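Local coordinates for protein glycosyl hydrolase, BNR repeat (PDB 3B7F) that probably acts as a hydrolase, perhaps on glycosides, and folds as a seven-bladed beta-propeller, at residues Leu26-Lys31 against His55-Ile60; Leu71-Thr76 against Asp115-Leu120; Phe281-His286 against Val293-Met298. One frame throughout, in Å; residues are numbered along the deposited sequence.

Contact 1 of 3, residues Leu26-Lys31 against His55-Ile60; sequences LVATIK and HTIHHI
The carbonyl groups of T29 and I30 face the T56-I57 chain, and each accepts a bond from it. T29 O takes the I57 N-H, N to O 2.9 Å. One residue on, I30 O receives the T56 hydroxyl, OG1 to O 3.1 Å, with the donor tilted 21° from the carbonyl plane, and T56 CA-H leans on the same oxygen. Threonine suits the place because its beta hydroxyl lies close enough to its own backbone to reach a carbonyl of the facing chain. The I57 carbonyl has A28 CB against its oxygen at 3.2 Å; a methyl is small enough to come this near the opposing chain, where it also meets I57 CG2. The imidazoles of H58 and H59 lead off on other sides: H58 stacks with Y386 and H116, and H59 meets W119.

This is a joint between two blades of a propeller. The strand holding L26-T29 belongs to the blade closed by C-terminal strand 385-391, with which A28 makes backbone bonds, whereas T56-I60 starts the innermost strand of the next blade. The strands run at 143° to each other, and direct backbone bonding gives way toward L26. There a water takes the I60 N-H (2.9 Å) and donates to L26 O (3.0 Å), serving two buried polar groups.

Apolar contact fills in beside it. L26 CB lies 3.8 Å from I60 CB, and the outstretched end of I60 (chi2 169°) carries CD1 to 3.6 Å from V27 O, while CG1 of the branched chain rests near A28 CB.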
ATOM      1  N   LEU A  26       4.706   9.978   6.730  1.00 27.23           N
ATOM      2  CA  LEU A  26       4.247   9.269   7.919  1.00 25.18           C
ATOM      3  C   LEU A  26       4.896   7.911   7.815  1.00 23.85           C
ATOM      4  O   LEU A  26       4.526   7.145   6.920  1.00 23.44           O
ATOM      5  CB  LEU A  26       2.721   9.140   7.888  1.00 27.16           C
ATOM      6  CG  LEU A  26       1.898  10.360   7.459  1.00 29.98           C
ATOM      7  CD1 LEU A  26       0.366   9.993   7.508  1.00 22.90           C
ATOM      8  CD2 LEU A  26       2.224  11.573   8.307  1.00 19.37           C
ATOM      9  N   VAL A  27       5.839   7.615   8.730  1.00 22.79           N
ATOM     10  CA  VAL A  27       6.688   6.463   8.647  1.00 23.55           C
ATOM     11  C   VAL A  27       6.388   5.451   9.745  1.00 25.58           C
ATOM     12  O   VAL A  27       6.620   5.731  10.927  1.00 27.15           O
ATOM     13  CB  VAL A  27       8.192   6.876   8.760  1.00 21.83           C
ATOM     14  CG1 VAL A  27       9.091   5.659   8.558  1.00 19.35           C
ATOM     15  CG2 VAL A  27       8.540   8.001   7.778  1.00 22.94           C
ATOM     16  N   ALA A  28       5.910   4.275   9.338  1.00 23.79           N
ATOM     17  CA  ALA A  28       5.554   3.190  10.237  1.00 24.93           C
ATOM     18  C   ALA A  28       6.703   2.212  10.290  1.00 24.31           C
ATOM     19  O   ALA A  28       7.176   1.767   9.239  1.00 23.94           O
ATOM     20  CB  ALA A  28       4.277   2.480   9.740  1.00 23.57           C
ATOM     21  N   THR A  29       7.174   1.899  11.501  1.00 25.72           N
ATOM     22  CA  THR A  29       8.259   0.943  11.673  1.00 24.67           C
ATOM     23  C   THR A  29       7.896  -0.071  12.732  1.00 26.83           C
ATOM     24  O   THR A  29       6.946   0.101  13.514  1.00 27.23           O
ATOM     25  CB  THR A  29       9.618   1.601  12.081  1.00 25.56           C
ATOM     26  OG1 THR A  29       9.670   1.777  13.497  1.00 17.44           O
ATOM     27  CG2 THR A  29       9.861   2.921  11.355  1.00 24.24           C
ATOM     28  N   ILE A  30       8.701  -1.124  12.758  1.00 26.44           N
ATOM     29  CA  ILE A  30       8.567  -2.205  13.697  1.00 26.03           C
ATOM     30  C   ILE A  30       8.670  -1.773  15.175  1.00 27.53           C
ATOM     31  O   ILE A  30       8.182  -2.512  16.041  1.00 24.18           O
ATOM     32  CB  ILE A  30       9.609  -3.305  13.371  1.00 27.58           C
ATOM     33  CG1 ILE A  30       9.214  -4.657  13.990  1.00 31.09           C
ATOM     34  CG2 ILE A  30      11.026  -2.820  13.786  1.00 19.27           C
ATOM     35  CD1 ILE A  30       9.986  -5.876  13.397  1.00 29.62           C
ATOM     36  N   LYS A  31       9.282  -0.607  15.455  1.00 27.49           N
ATOM     37  CA  LYS A  31       9.412  -0.090  16.830  1.00 27.81           C
ATOM     38  C   LYS A  31       8.933   1.340  17.039  1.00 28.36           C
ATOM     39  O   LYS A  31       9.359   1.985  18.003  1.00 29.94           O
ATOM     40  CB  LYS A  31      10.877  -0.237  17.335  1.00 25.99           C
ATOM     41  CG  LYS A  31      11.346  -1.677  17.503  1.00 28.47           C
ATOM     42  CD  LYS A  31      10.685  -2.397  18.680  1.00 29.18           C
ATOM     43  CE  LYS A  31      11.145  -3.835  18.711  1.00 33.42           C
ATOM     44  NZ  LYS A  31      10.444  -4.563  19.763  1.00 31.29           N
ATOM     45  N   HIS A  55       6.228  -0.067  19.961  1.00 33.58           N
ATOM     46  CA  HIS A  55       5.064  -0.670  19.339  1.00 33.71           C
ATOM     47  C   HIS A  55       5.393  -0.891  17.859  1.00 30.68           C
ATOM     48  O   HIS A  55       6.148  -0.128  17.266  1.00 26.61           O
ATOM     49  CB  HIS A  55       3.854   0.256  19.453  1.00 36.63           C
ATOM     50  CG  HIS A  55       3.390   0.517  20.862  1.00 42.62           C
ATOM     51  ND1 HIS A  55       2.064   0.749  21.166  1.00 43.52           N
ATOM     52  CD2 HIS A  55       4.060   0.566  22.043  1.00 50.02           C
ATOM     53  CE1 HIS A  55       1.947   0.964  22.464  1.00 49.80           C
ATOM     54  NE2 HIS A  55       3.142   0.850  23.020  1.00 47.54           N
ATOM     55  N   THR A  56       4.803  -1.928  17.286  1.00 30.64           N
ATOM     56  CA  THR A  56       4.923  -2.280  15.880  1.00 31.42           C
ATOM     57  C   THR A  56       3.829  -1.507  15.168  1.00 31.10           C
ATOM     58  O   THR A  56       2.655  -1.703  15.470  1.00 31.71           O
ATOM     59  CB  THR A  56       4.750  -3.799  15.672  1.00 29.98           C
ATOM     60  OG1 THR A  56       5.764  -4.476  16.413  1.00 35.78           O
ATOM     61  CG2 THR A  56       4.883  -4.181  14.202  1.00 26.22           C
ATOM     62  N   ILE A  57       4.216  -0.613  14.256  1.00 27.63           N
ATOM     63  CA  ILE A  57       3.278   0.226  13.548  1.00 26.31           C
ATOM     64  C   ILE A  57       3.225  -0.250  12.115  1.00 25.99           C
ATOM     65  O   ILE A  57       4.240  -0.253  11.419  1.00 24.85           O
ATOM     66  CB  ILE A  57       3.658   1.743  13.581  1.00 26.99           C
ATOM     67  CG1 ILE A  57       4.119   2.196  14.983  1.00 27.76           C
ATOM     68  CG2 ILE A  57       2.481   2.588  13.002  1.00 23.16           C
ATOM     69  CD1 ILE A  57       3.132   1.927  16.159  1.00 18.84           C
ATOM     70  N   HIS A  58       2.030  -0.617  11.669  1.00 27.05           N
ATOM     71  CA  HIS A  58       1.839  -1.124  10.318  1.00 29.95           C
ATOM     72  C   HIS A  58       1.478  -0.143   9.220  1.00 27.71           C
ATOM     73  O   HIS A  58       1.829  -0.379   8.067  1.00 30.71           O
ATOM     74  CB  HIS A  58       0.813  -2.262  10.352  1.00 30.69           C
ATOM     75  CG  HIS A  58       1.396  -3.521  10.886  1.00 38.25           C
ATOM     76  ND1 HIS A  58       2.163  -4.356  10.100  1.00 41.75           N
ATOM     77  CD2 HIS A  58       1.408  -4.045  12.136  1.00 36.64           C
ATOM     78  CE1 HIS A  58       2.593  -5.363  10.841  1.00 44.78           C
ATOM     79  NE2 HIS A  58       2.153  -5.195  12.079  1.00 32.52           N
ATOM     80  N   HIS A  59       0.767   0.919   9.550  1.00 27.19           N
ATOM     81  CA  HIS A  59       0.300   1.858   8.553  1.00 27.21           C
ATOM     82  C   HIS A  59      -0.172   3.144   9.232  1.00 27.07           C
ATOM     83  O   HIS A  59      -0.825   3.080  10.265  1.00 26.56           O
ATOM     84  CB  HIS A  59      -0.849   1.210   7.784  1.00 26.82           C
ATOM     85  CG  HIS A  59      -1.059   1.724   6.390  1.00 29.98           C
ATOM     86  ND1 HIS A  59      -2.229   1.499   5.712  1.00 24.65           N
ATOM     87  CD2 HIS A  59      -0.269   2.434   5.545  1.00 25.35           C
ATOM     88  CE1 HIS A  59      -2.144   2.022   4.500  1.00 34.17           C
ATOM     89  NE2 HIS A  59      -0.955   2.571   4.368  1.00 28.67           N
ATOM     90  N   ILE A  60       0.198   4.294   8.666  1.00 25.36           N
ATOM     91  CA  ILE A  60      -0.219   5.591   9.195  1.00 25.65           C
ATOM     92  C   ILE A  60      -0.767   6.312   7.974  1.00 26.71           C
ATOM     93  O   ILE A  60      -0.044   6.473   6.981  1.00 28.05           O
ATOM     94  CB  ILE A  60       0.925   6.426   9.875  1.00 24.80           C
ATOM     95  CG1 ILE A  60       1.836   5.565  10.766  1.00 23.12           C
ATOM     96  CG2 ILE A  60       0.305   7.565  10.696  1.00 21.15           C
ATOM     97  CD1 ILE A  60       3.080   6.273  11.211  1.00 20.48           C
TER
HETATM   98  O   HOH W   1       2.344   5.069   6.811  1.00 25.22           O

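Contact 2 of 3, residues Leu71-Thr76 against Asp115-Leu120; sequences LMAART and DHVFWL
A73 presses its methyl into the innermost strand of the next blade, and this is the tight end of the contact. A73 CB stands 3.3 Å from V117 O and 3.8 Å from V117 CG1, a fit for which alanine is suited because it brings no bulk between the chains. Farther along the strand, L120 CD1 reaches across and lies 3.6 Å from L71 CB, with A73 N and A73 CB close to the same methyl; the extended chi2 of L120 (166°) carries CD1 there. No hydrogen bond joins the two strands; this part is buried and held by apolar packing.

Strand 70-75 is second in its blade and strand 116-122 first in the following one, so the contact is the face-to-face packing between adjacent sheets of a beta-propeller, their strands 149° apart in direction. W131, from strand 131-136 of the following blade, and W150, from a loop, lie against L71, and A133 of that same strand against L120. Classic beta bulges at D115-H116, facing S136, and at F118-W119, facing G134, interrupt the regular pairing of the inner strand within its own sheet.

At the other end R75 and D115 are partly exposed, and R75 is poorly ordered, though H116 beside them is buried. D115 OD2 and H116 ND1 lie over one face of the guanidinium, both offset toward its rim. R75 NH2 is 3.6 Å from D115 OD2, a salt bridge of charge without a directed N-H. D115 OD2 is more firmly engaged by H116 ND1, which donates at 2.7 Å to its anti lone pair, in the plane of the imidazole. This bond fixes the turn of the ring, whose plane lies only 24° from the guanidinium.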
ATOM      1  N   LEU A  71      -5.124   8.103  11.050  1.00 26.41           N
ATOM      2  CA  LEU A  71      -5.262   6.775  11.654  1.00 26.02           C
ATOM      3  C   LEU A  71      -3.931   6.066  11.537  1.00 27.37           C
ATOM      4  O   LEU A  71      -3.187   6.301  10.597  1.00 26.99           O
ATOM      5  CB  LEU A  71      -6.380   5.931  11.036  1.00 26.74           C
ATOM      6  CG  LEU A  71      -7.844   6.394  11.273  1.00 28.26           C
ATOM      7  CD1 LEU A  71      -8.811   5.319  10.829  1.00 19.89           C
ATOM      8  CD2 LEU A  71      -8.152   6.767  12.730  1.00 24.78           C
HETATM    9  N   MSE A  72      -3.640   5.250  12.543  1.00 27.83           N
HETATM   10  CA  MSE A  72      -2.413   4.495  12.668  1.00 28.74           C
HETATM   11  C   MSE A  72      -2.716   3.061  13.140  1.00 28.11           C
HETATM   12  O   MSE A  72      -3.182   2.888  14.243  1.00 26.96           O
HETATM   13  CB  MSE A  72      -1.515   5.192  13.682  1.00 30.25           C
HETATM   14  CG  MSE A  72      -0.265   4.400  14.053  1.00 30.80           C
HETATM   15 SE   MSE A  72       0.703   5.167  15.486  0.75 26.01          SE
HETATM   16  CE  MSE A  72       1.133   6.894  14.788  1.00 28.51           C
ATOM     17  N   ALA A  73      -2.473   2.063  12.290  1.00 28.17           N
ATOM     18  CA  ALA A  73      -2.633   0.643  12.623  1.00 29.33           C
ATOM     19  C   ALA A  73      -1.410   0.219  13.466  1.00 30.32           C
ATOM     20  O   ALA A  73      -0.249   0.417  13.066  1.00 29.56           O
ATOM     21  CB  ALA A  73      -2.772  -0.199  11.321  1.00 26.65           C
ATOM     22  N   ALA A  74      -1.654  -0.307  14.658  1.00 33.61           N
ATOM     23  CA  ALA A  74      -0.575  -0.653  15.596  1.00 33.69           C
ATOM     24  C   ALA A  74      -0.902  -1.876  16.429  1.00 38.67           C
ATOM     25  O   ALA A  74      -2.076  -2.236  16.574  1.00 35.91           O
ATOM     26  CB  ALA A  74      -0.289   0.525  16.524  1.00 34.10           C
ATOM     27  N   ARG A  75       0.145  -2.510  16.966  1.00 44.11           N
ATOM     28  CA  ARG A  75      -0.003  -3.675  17.824  1.00 51.46           C
ATOM     29  C   ARG A  75       0.628  -3.454  19.202  1.00 54.44           C
ATOM     30  O   ARG A  75       1.827  -3.174  19.305  1.00 53.86           O
ATOM     31  CB  ARG A  75       0.566  -4.907  17.160  1.00 52.07           C
ATOM     32  CG  ARG A  75       0.148  -6.195  17.880  1.00 58.76           C
ATOM     33  CD  ARG A  75      -0.241  -7.294  16.923  1.00 66.16           C
ATOM     34  NE  ARG A  75       0.806  -8.248  16.555  1.00 70.49           N
ATOM     35  CZ  ARG A  75       1.689  -8.141  15.553  1.00 76.31           C
ATOM     36  NH1 ARG A  75       1.774  -7.058  14.767  1.00 79.03           N
ATOM     37  NH2 ARG A  75       2.545  -9.147  15.347  1.00 76.97           N
ATOM     38  N   THR A  76      -0.252  -3.568  20.213  1.00 59.70           N
ATOM     39  CA  THR A  76      -0.048  -3.431  21.683  1.00 60.53           C
ATOM     40  C   THR A  76       0.405  -2.043  22.078  1.00 62.19           C
ATOM     41  O   THR A  76      -0.436  -1.151  22.152  1.00 65.58           O
ATOM     42  CB  THR A  76       0.865  -4.540  22.326  1.00 62.16           C
ATOM     43  OG1 THR A  76       2.225  -4.375  21.901  1.00 68.79           O
ATOM     44  CG2 THR A  76       0.348  -5.959  21.989  1.00 62.20           C
ATOM     45  N   ASP A 115      -4.643 -10.886  13.980  1.00 32.71           N
ATOM     46  CA  ASP A 115      -3.264 -10.780  14.422  1.00 34.27           C
ATOM     47  C   ASP A 115      -2.862  -9.314  14.405  1.00 34.17           C
ATOM     48  O   ASP A 115      -2.324  -8.820  15.385  1.00 34.41           O
ATOM     49  CB  ASP A 115      -2.300 -11.582  13.562  1.00 34.76           C
ATOM     50  CG  ASP A 115      -0.896 -11.553  14.123  1.00 37.58           C
ATOM     51  OD1 ASP A 115      -0.628 -12.236  15.130  1.00 42.83           O
ATOM     52  OD2 ASP A 115      -0.060 -10.827  13.566  1.00 41.08           O
ATOM     53  N   HIS A 116      -3.102  -8.633  13.282  1.00 35.27           N
ATOM     54  CA  HIS A 116      -2.842  -7.198  13.188  1.00 32.69           C
ATOM     55  C   HIS A 116      -3.656  -6.537  12.088  1.00 31.16           C
ATOM     56  O   HIS A 116      -4.078  -7.186  11.137  1.00 30.81           O
ATOM     57  CB  HIS A 116      -1.331  -6.914  13.015  1.00 35.66           C
ATOM     58  CG  HIS A 116      -0.709  -7.516  11.792  1.00 30.14           C
ATOM     59  ND1 HIS A 116      -0.154  -8.774  11.780  1.00 34.75           N
ATOM     60  CD2 HIS A 116      -0.510  -7.007  10.557  1.00 29.45           C
ATOM     61  CE1 HIS A 116       0.328  -9.031  10.577  1.00 40.28           C
ATOM     62  NE2 HIS A 116       0.119  -7.973   9.813  1.00 34.97           N
ATOM     63  N   VAL A 117      -3.911  -5.241  12.266  1.00 31.87           N
ATOM     64  CA  VAL A 117      -4.541  -4.416  11.249  1.00 28.94           C
ATOM     65  C   VAL A 117      -3.378  -4.057  10.353  1.00 27.81           C
ATOM     66  O   VAL A 117      -2.399  -3.452  10.807  1.00 28.97           O
ATOM     67  CB  VAL A 117      -5.195  -3.167  11.820  1.00 29.82           C
ATOM     68  CG1 VAL A 117      -5.823  -2.317  10.687  1.00 26.67           C
ATOM     69  CG2 VAL A 117      -6.236  -3.559  12.866  1.00 29.09           C
ATOM     70  N   PHE A 118      -3.464  -4.435   9.088  1.00 27.08           N
ATOM     71  CA  PHE A 118      -2.371  -4.226   8.152  1.00 27.16           C
ATOM     72  C   PHE A 118      -2.497  -2.962   7.292  1.00 29.16           C
ATOM     73  O   PHE A 118      -1.506  -2.277   7.057  1.00 29.36           O
ATOM     74  CB  PHE A 118      -2.267  -5.443   7.238  1.00 28.30           C
ATOM     75  CG  PHE A 118      -1.133  -5.366   6.278  1.00 28.22           C
ATOM     76  CD1 PHE A 118       0.153  -5.596   6.716  1.00 29.69           C
ATOM     77  CD2 PHE A 118      -1.341  -5.074   4.946  1.00 26.47           C
ATOM     78  CE1 PHE A 118       1.225  -5.511   5.841  1.00 26.20           C
ATOM     79  CE2 PHE A 118      -0.265  -4.981   4.066  1.00 30.15           C
ATOM     80  CZ  PHE A 118       1.006  -5.195   4.513  1.00 28.00           C
ATOM     81  N   TRP A 119      -3.710  -2.668   6.835  1.00 29.20           N
ATOM     82  CA  TRP A 119      -3.967  -1.590   5.885  1.00 28.68           C
ATOM     83  C   TRP A 119      -5.174  -0.768   6.259  1.00 26.86           C
ATOM     84  O   TRP A 119      -6.172  -1.333   6.627  1.00 24.50           O
ATOM     85  CB  TRP A 119      -4.278  -2.249   4.551  1.00 28.31           C
ATOM     86  CG  TRP A 119      -4.333  -1.338   3.395  1.00 25.88           C
ATOM     87  CD1 TRP A 119      -5.333  -0.482   3.042  1.00 22.64           C
ATOM     88  CD2 TRP A 119      -3.346  -1.250   2.376  1.00 29.38           C
ATOM     89  NE1 TRP A 119      -5.002   0.169   1.875  1.00 27.42           N
ATOM     90  CE2 TRP A 119      -3.794  -0.303   1.438  1.00 26.50           C
ATOM     91  CE3 TRP A 119      -2.122  -1.883   2.168  1.00 27.62           C
ATOM     92  CZ2 TRP A 119      -3.062   0.033   0.318  1.00 26.84           C
ATOM     93  CZ3 TRP A 119      -1.411  -1.573   1.038  1.00 32.18           C
ATOM     94  CH2 TRP A 119      -1.880  -0.613   0.126  1.00 29.48           C
ATOM     95  N   LEU A 120      -5.101   0.544   6.045  1.00 28.40           N
ATOM     96  CA  LEU A 120      -6.163   1.503   6.344  1.00 28.56           C
ATOM     97  C   LEU A 120      -6.440   2.320   5.084  1.00 28.61           C
ATOM     98  O   LEU A 120      -5.506   2.832   4.455  1.00 28.63           O
ATOM     99  CB  LEU A 120      -5.738   2.441   7.478  1.00 27.61           C
ATOM    100  CG  LEU A 120      -5.583   1.887   8.902  1.00 31.44           C
ATOM    101  CD1 LEU A 120      -4.824   2.903   9.753  1.00 28.49           C
ATOM    102  CD2 LEU A 120      -6.943   1.526   9.499  1.00 30.36           C
TER

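Contact 3 of 3, residues Phe281-His286 against Val293-Met298; sequences FPIVVH and VWVFPM
Residues F281-H286 and V293-M298 form an antiparallel beta hairpin, their strands 163° apart in direction. V284 and W294 make the hydrogen-bonded pair: V284 N donates to W294 O at 3.1 Å, and W294 N to V284 O at 2.9 Å. Toward F281 waters span the gap, one from F281 N to F296 O, another from F296 N to P282 O, which it meets at 2.7 Å.

On one face I283 CG1 is pressed to 3.5 Å from V293 CG1, tighter than usual, and lies beside V295 CG1. Branched residues suit this buried surface, which packs on strands 234-239 and 246-251 of the preceding blade. On the other face V284 O and V285 C lie at the edge of the W294 indole, near its plane; H286 N approaches CZ3 obliquely at 3.6 Å, and NE1 bonds to E371 O. The selenium of M298, here selenomethionine, meets the edge of the F281 ring, 3.9 Å from CD2, a Met-aromatic contact.

Between these segments two direct backbone bonds are supplemented by two water bridges and apolar packing, consistent with a hairpin that opens toward F281, where P282 has no N-H to offer.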
ATOM      1  N   PHE A 281       7.551  -5.393  -4.472  1.00 27.68           N
ATOM      2  CA  PHE A 281       6.397  -5.188  -3.570  1.00 25.90           C
ATOM      3  C   PHE A 281       5.501  -3.972  -3.800  1.00 23.91           C
ATOM      4  O   PHE A 281       4.289  -4.145  -4.037  1.00 21.33           O
ATOM      5  CB  PHE A 281       6.865  -5.268  -2.094  1.00 24.38           C
ATOM      6  CG  PHE A 281       7.304  -6.655  -1.679  1.00 25.52           C
ATOM      7  CD1 PHE A 281       6.361  -7.651  -1.460  1.00 21.74           C
ATOM      8  CD2 PHE A 281       8.646  -6.957  -1.487  1.00 24.36           C
ATOM      9  CE1 PHE A 281       6.745  -8.932  -1.091  1.00 29.80           C
ATOM     10  CE2 PHE A 281       9.042  -8.226  -1.117  1.00 33.11           C
ATOM     11  CZ  PHE A 281       8.087  -9.222  -0.916  1.00 31.32           C
ATOM     12  N   PRO A 282       6.049  -2.745  -3.731  1.00 23.50           N
ATOM     13  CA  PRO A 282       5.165  -1.563  -3.906  1.00 25.42           C
ATOM     14  C   PRO A 282       4.901  -1.114  -5.369  1.00 26.58           C
ATOM     15  O   PRO A 282       5.669  -1.445  -6.287  1.00 28.79           O
ATOM     16  CB  PRO A 282       5.980  -0.458  -3.237  1.00 26.44           C
ATOM     17  CG  PRO A 282       7.400  -0.836  -3.556  1.00 19.08           C
ATOM     18  CD  PRO A 282       7.459  -2.324  -3.544  1.00 25.17           C
ATOM     19  N   ILE A 283       3.813  -0.381  -5.566  1.00 27.31           N
ATOM     20  CA  ILE A 283       3.533   0.289  -6.842  1.00 27.63           C
ATOM     21  C   ILE A 283       2.904   1.658  -6.494  1.00 27.95           C
ATOM     22  O   ILE A 283       2.099   1.746  -5.581  1.00 24.07           O
ATOM     23  CB  ILE A 283       2.669  -0.570  -7.822  1.00 27.12           C
ATOM     24  CG1 ILE A 283       2.743  -0.007  -9.250  1.00 36.19           C
ATOM     25  CG2 ILE A 283       1.203  -0.696  -7.347  1.00 22.54           C
ATOM     26  CD1 ILE A 283       2.412  -1.021 -10.369  1.00 25.97           C
ATOM     27  N   VAL A 284       3.285   2.711  -7.211  1.00 29.71           N
ATOM     28  CA  VAL A 284       2.793   4.072  -6.952  1.00 29.31           C
ATOM     29  C   VAL A 284       2.475   4.731  -8.279  1.00 29.49           C
ATOM     30  O   VAL A 284       3.223   4.563  -9.221  1.00 29.21           O
ATOM     31  CB  VAL A 284       3.864   4.926  -6.156  1.00 30.62           C
ATOM     32  CG1 VAL A 284       3.492   6.408  -6.138  1.00 28.88           C
ATOM     33  CG2 VAL A 284       4.031   4.385  -4.752  1.00 26.71           C
ATOM     34  N   VAL A 285       1.379   5.481  -8.346  1.00 32.07           N
ATOM     35  CA  VAL A 285       0.969   6.179  -9.581  1.00 32.25           C
ATOM     36  C   VAL A 285       1.087   7.686  -9.418  1.00 30.10           C
ATOM     37  O   VAL A 285       0.931   8.196  -8.334  1.00 34.30           O
ATOM     38  CB  VAL A 285      -0.478   5.831  -9.981  1.00 33.97           C
ATOM     39  CG1 VAL A 285      -0.670   4.382  -9.949  1.00 29.96           C
ATOM     40  CG2 VAL A 285      -1.530   6.524  -9.050  1.00 40.35           C
ATOM     41  N   HIS A 286       1.424   8.384 -10.495  1.00 31.11           N
ATOM     42  CA  HIS A 286       1.486   9.843 -10.519  1.00 30.04           C
ATOM     43  C   HIS A 286       0.027  10.329 -10.360  1.00 29.59           C
ATOM     44  O   HIS A 286      -0.843   9.871 -11.061  1.00 28.38           O
ATOM     45  CB  HIS A 286       2.101  10.281 -11.844  1.00 28.83           C
ATOM     46  CG  HIS A 286       2.350  11.751 -11.980  1.00 28.03           C
ATOM     47  ND1 HIS A 286       1.340  12.684 -12.038  1.00 25.79           N
ATOM     48  CD2 HIS A 286       3.500  12.438 -12.165  1.00 27.93           C
ATOM     49  CE1 HIS A 286       1.857  13.886 -12.217  1.00 24.77           C
ATOM     50  NE2 HIS A 286       3.166  13.763 -12.319  1.00 26.45           N
ATOM     51  N   VAL A 293       4.016   5.542 -13.459  1.00 25.37           N
ATOM     52  CA  VAL A 293       3.987   4.568 -12.367  1.00 26.26           C
ATOM     53  C   VAL A 293       5.418   4.257 -12.000  1.00 24.98           C
ATOM     54  O   VAL A 293       6.289   4.273 -12.877  1.00 26.03           O
ATOM     55  CB  VAL A 293       3.190   3.279 -12.809  1.00 28.60           C
ATOM     56  CG1 VAL A 293       3.487   2.097 -11.939  1.00 30.88           C
ATOM     57  CG2 VAL A 293       1.675   3.563 -12.842  1.00 31.14           C
ATOM     58  N   TRP A 294       5.656   4.025 -10.702  1.00 25.95           N
ATOM     59  CA  TRP A 294       6.964   3.670 -10.136  1.00 24.96           C
ATOM     60  C   TRP A 294       6.884   2.330  -9.426  1.00 25.18           C
ATOM     61  O   TRP A 294       5.886   2.076  -8.763  1.00 23.80           O
ATOM     62  CB  TRP A 294       7.427   4.708  -9.093  1.00 26.86           C
ATOM     63  CG  TRP A 294       7.727   6.031  -9.651  1.00 25.23           C
ATOM     64  CD1 TRP A 294       8.908   6.428 -10.152  1.00 24.52           C
ATOM     65  CD2 TRP A 294       6.830   7.137  -9.796  1.00 25.28           C
ATOM     66  NE1 TRP A 294       8.830   7.712 -10.582  1.00 28.95           N
ATOM     67  CE2 TRP A 294       7.556   8.172 -10.403  1.00 23.70           C
ATOM     68  CE3 TRP A 294       5.480   7.352  -9.470  1.00 20.63           C
ATOM     69  CZ2 TRP A 294       6.998   9.425 -10.680  1.00 24.25           C
ATOM     70  CZ3 TRP A 294       4.922   8.599  -9.727  1.00 23.94           C
ATOM     71  CH2 TRP A 294       5.686   9.625 -10.324  1.00 26.57           C
ATOM     72  N   VAL A 295       7.933   1.503  -9.568  1.00 21.71           N
ATOM     73  CA  VAL A 295       8.089   0.231  -8.871  1.00 23.65           C
ATOM     74  C   VAL A 295       9.511   0.159  -8.236  1.00 24.62           C
ATOM     75  O   VAL A 295      10.345   0.994  -8.509  1.00 24.08           O
ATOM     76  CB  VAL A 295       7.811  -1.028  -9.794  1.00 23.48           C
ATOM     77  CG1 VAL A 295       6.326  -1.044 -10.226  1.00 15.69           C
ATOM     78  CG2 VAL A 295       8.793  -1.112 -11.032  1.00 16.53           C
ATOM     79  N   PHE A 296       9.728  -0.802  -7.337  1.00 22.86           N
ATOM     80  CA  PHE A 296      11.030  -1.046  -6.720  1.00 23.05           C
ATOM     81  C   PHE A 296      11.357  -2.558  -6.866  1.00 24.39           C
ATOM     82  O   PHE A 296      11.025  -3.362  -5.982  1.00 25.78           O
ATOM     83  CB  PHE A 296      11.093  -0.639  -5.259  1.00 21.55           C
ATOM     84  CG  PHE A 296      12.515  -0.648  -4.724  1.00 23.01           C
ATOM     85  CD1 PHE A 296      13.096  -1.814  -4.206  1.00 26.14           C
ATOM     86  CD2 PHE A 296      13.308   0.519  -4.809  1.00 25.33           C
ATOM     87  CE1 PHE A 296      14.426  -1.797  -3.747  1.00 30.67           C
ATOM     88  CE2 PHE A 296      14.614   0.532  -4.359  1.00 23.83           C
ATOM     89  CZ  PHE A 296      15.179  -0.618  -3.821  1.00 25.85           C
ATOM     90  N   PRO A 297      12.008  -2.934  -7.981  1.00 24.04           N
ATOM     91  CA  PRO A 297      12.273  -4.326  -8.230  1.00 22.33           C
ATOM     92  C   PRO A 297      13.204  -5.056  -7.273  1.00 24.30           C
ATOM     93  O   PRO A 297      14.196  -4.496  -6.799  1.00 25.18           O
ATOM     94  CB  PRO A 297      12.886  -4.313  -9.644  1.00 22.96           C
ATOM     95  CG  PRO A 297      12.401  -3.022 -10.235  1.00 24.16           C
ATOM     96  CD  PRO A 297      12.455  -2.101  -9.116  1.00 20.79           C
HETATM   97  N   MSE A 298      12.843  -6.311  -7.025  1.00 26.17           N
HETATM   98  CA  MSE A 298      13.575  -7.241  -6.179  1.00 26.08           C
HETATM   99  C   MSE A 298      13.638  -8.580  -6.905  1.00 27.65           C
HETATM  100  O   MSE A 298      12.946  -8.772  -7.895  1.00 31.23           O
HETATM  101  CB  MSE A 298      12.877  -7.341  -4.834  1.00 25.38           C
HETATM  102  CG  MSE A 298      13.062  -6.013  -4.011  1.00 27.54           C
HETATM  103 SE   MSE A 298      12.402  -6.187  -2.239  0.75 20.81          SE
HETATM  104  CE  MSE A 298      13.826  -7.295  -1.579  1.00 17.82           C
TER
HETATM  105  O   HOH W   2      10.149  -4.151  -3.659  1.00 15.15           O
HETATM  106  O   HOH W   3       7.874  -2.906  -6.929  1.00 13.03           O

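The contacts come in series along the chain. Contacts 1 and 2 are consecutive blade-to-blade joints, their centres 9 Å apart, linked through one sheet: strands 56-62 and 70-75 are neighbours in it, and H58 N and H59 O probably bond to A73 O and A73 N. Contact 3 differs in kind, being the pairing of the first two strands within a later blade. Its centre is about 20 Å from that of contact 1 and about 23 Å from that of contact 2, which lies on the opposite side of the chain's centre. Contacts 1 and 2 thus join successive blades, the first by bonds and packing, the second by packing with a weakly directed salt bridge, while contact 3 builds a single blade.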